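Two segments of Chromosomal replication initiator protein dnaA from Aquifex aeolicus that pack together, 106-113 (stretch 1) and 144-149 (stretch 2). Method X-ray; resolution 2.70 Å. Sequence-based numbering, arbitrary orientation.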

# COMPACT_ATOMS: atom_id res chain seq x y z
N ASP A 106 -11.30 0.51 2.87
CA ASP A 106 -10.88 1.37 1.76
C ASP A 106 -11.83 2.54 1.41
O ASP A 106 -12.08 2.82 0.23
CB ASP A 106 -10.59 0.53 0.52
CG ASP A 106 -9.39 -0.39 0.70
OD1 ASP A 106 -9.39 -1.50 0.11
OD2 ASP A 106 -8.40 -0.10 1.42
N VAL A 107 -12.29 3.24 2.44
CA VAL A 107 -13.24 4.36 2.31
C VAL A 107 -12.86 5.42 1.28
O VAL A 107 -13.70 6.09 0.73
CB VAL A 107 -13.43 5.01 3.65
CG1 VAL A 107 -14.08 6.37 3.49
CG2 VAL A 107 -14.27 4.13 4.51
N GLN A 108 -11.59 5.57 1.02
CA GLN A 108 -11.10 6.53 0.03
C GLN A 108 -11.83 6.40 -1.29
O GLN A 108 -12.00 7.39 -2.00
CB GLN A 108 -9.64 6.23 -0.21
CG GLN A 108 -9.16 5.19 0.80
CD GLN A 108 -8.42 4.10 0.15
OE1 GLN A 108 -7.97 4.25 -0.96
NE2 GLN A 108 -8.29 2.99 0.83
N PHE A 109 -12.21 5.17 -1.65
CA PHE A 109 -12.85 4.89 -2.93
C PHE A 109 -14.30 5.35 -2.99
O PHE A 109 -14.96 5.21 -4.01
CB PHE A 109 -12.70 3.41 -3.30
CG PHE A 109 -11.29 3.01 -3.63
CD1 PHE A 109 -10.57 3.69 -4.61
CD2 PHE A 109 -10.67 1.97 -2.95
CE1 PHE A 109 -9.24 3.33 -4.90
CE2 PHE A 109 -9.36 1.60 -3.24
CZ PHE A 109 -8.64 2.29 -4.22
N LEU A 110 -14.79 5.90 -1.89
CA LEU A 110 -16.10 6.53 -1.85
C LEU A 110 -16.12 7.82 -2.69
O LEU A 110 -17.19 8.29 -3.06
CB LEU A 110 -16.47 6.87 -0.41
CG LEU A 110 -17.58 6.16 0.34
CD1 LEU A 110 -17.92 4.77 -0.19
CD2 LEU A 110 -17.25 6.12 1.82
N SER A 111 -14.94 8.40 -2.97
CA SER A 111 -14.91 9.68 -3.69
C SER A 111 -15.54 9.62 -5.06
O SER A 111 -15.26 8.72 -5.84
CB SER A 111 -13.49 10.30 -3.77
OG SER A 111 -12.46 9.40 -3.40
N GLY A 112 -16.37 10.61 -5.35
CA GLY A 112 -17.08 10.67 -6.62
C GLY A 112 -18.43 9.97 -6.55
O GLY A 112 -19.42 10.46 -7.10
N LYS A 113 -18.47 8.84 -5.86
CA LYS A 113 -19.69 8.06 -5.79
C LYS A 113 -20.69 8.72 -4.85
O LYS A 113 -20.92 8.25 -3.73
CB LYS A 113 -19.38 6.64 -5.32
CG LYS A 113 -17.93 6.25 -5.53
CD LYS A 113 -17.77 5.30 -6.69
CE LYS A 113 -16.40 4.68 -6.63
NZ LYS A 113 -16.36 3.43 -7.40
N LYS A 144 -8.13 14.14 4.45
CA LYS A 144 -7.52 14.02 3.14
C LYS A 144 -8.44 13.32 2.17
O LYS A 144 -8.07 13.08 1.02
CB LYS A 144 -6.20 13.29 3.24
CG LYS A 144 -5.20 13.96 4.16
CD LYS A 144 -3.78 13.84 3.64
CE LYS A 144 -2.76 14.22 4.71
NZ LYS A 144 -2.36 13.05 5.56
N LEU A 145 -9.62 12.98 2.63
CA LEU A 145 -10.62 12.41 1.76
C LEU A 145 -11.25 13.48 0.84
O LEU A 145 -12.34 13.99 1.11
CB LEU A 145 -11.71 11.70 2.57
CG LEU A 145 -11.28 10.43 3.31
CD1 LEU A 145 -12.42 9.86 4.15
CD2 LEU A 145 -10.76 9.39 2.34
N ASP A 146 -10.57 13.83 -0.24
CA ASP A 146 -11.19 14.67 -1.25
C ASP A 146 -12.31 13.87 -1.90
O ASP A 146 -12.21 12.66 -2.06
CB ASP A 146 -10.18 15.06 -2.33
CG ASP A 146 -9.26 16.17 -1.88
OD1 ASP A 146 -8.32 15.89 -1.10
OD2 ASP A 146 -9.40 17.37 -2.25
N GLY A 147 -13.39 14.55 -2.25
CA GLY A 147 -14.49 13.89 -2.91
C GLY A 147 -15.47 13.18 -2.00
O GLY A 147 -16.46 12.62 -2.49
N VAL A 148 -15.21 13.14 -0.70
CA VAL A 148 -16.20 12.56 0.22
C VAL A 148 -16.89 13.71 0.91
O VAL A 148 -16.24 14.67 1.30
CB VAL A 148 -15.55 11.64 1.26
CG1 VAL A 148 -16.54 11.30 2.37
CG2 VAL A 148 -15.04 10.39 0.60
N SER A 149 -18.21 13.64 1.03
CA SER A 149 -18.95 14.77 1.60
C SER A 149 -18.38 15.21 2.94
O SER A 149 -17.77 14.43 3.66
CB SER A 149 -20.40 14.41 1.78
OG SER A 149 -20.55 13.68 2.98

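Stretch 1 opens with a short 3-10 segment, Val-107 to Leu-110, and its backbone bonds follow the expected three-residue spacing: Phe-109 N to Asp-106 O is 3.0 Å, Leu-110 N to Val-107 O is 2.8 Å, and Ser-111 N to Gln-108 O is 3.3 Å. The chain then leaves this coil, with psi of Ser-111 at 133°, and Lys-113 takes the N-cap position before a helix. Stretch 2 contains no regular helix or strand; its defining feature is a type II beta turn from Leu-145 to Val-148. The central residues of that turn, Asp-146 (phi/psi -67/144°) and Gly-147 (83/-4°), carry the angles typical of the type.

The two backbones come closest at the turn. The CA atoms of Ser-111 and Gly-147 lie 4.3 Å apart, whereas those of Gln-108 and Leu-145 are separated by 6.1 Å, a wider gap that accommodates the leucine side chain. At the narrow point, the carbonyl of Gly-147 receives two contacts from stretch 1. Gly-112 N donates a weak hydrogen bond to Gly-147 O; its 3.5 Å length is long, although the angle of 161° at the hydrogen is favorable. Ser-111 CA also lies 3.5 Å from Gly-147 O, and the 155° angle at its hydrogen identifies a CA-H...O contact.

This proximity makes the absence of a side chain at Gly-147 consequential. An ideal CB there would point toward stretch 1 and lie 2.6 Å from Ser-111 CB, a clash, and it would also be jammed against the carbonyl O of Asp-146. Gly-112 is different: a CB would point away from stretch 2, with no atom of that stretch within 5.5 Å. Its backbone angles of 90/-40° nevertheless call for glycine, because a CB would press against the carbonyl O of Ser-111.

Ser-111 packs tightly against the turn, with its CB 3.2 Å from Asp-146 O. Its hydroxyl is engaged within its own stretch: Ser-111 OG donates a very short hydrogen bond of 2.5 Å to Gln-108 O, the same carbonyl that accepts from Ser-111 N. The polar end of the side chain thus helps close the end of the 3-10 segment.

Apolar contacts extend the interface on the Leu-145 and Val-148 side chains. Leu-145 sets out sideways from its CA, but its end comes nearer to stretch 1, and its two methyls reach different residues: CD1 lies 3.9 Å from Val-107 CG1, and CD2 lies 3.7 Å from Gln-108 CA. Gln-108 thus meets the leucine through its backbone and the base of its side chain, while its amide end leads away. Val-148, in the t rotamer, places CG2 3.9 Å from Leu-110 CB. All five of these residues are buried, so these van der Waals contacts keep hydrocarbon surface from solvent. Altogether the two stretches bury 262 Å², summed over both sides.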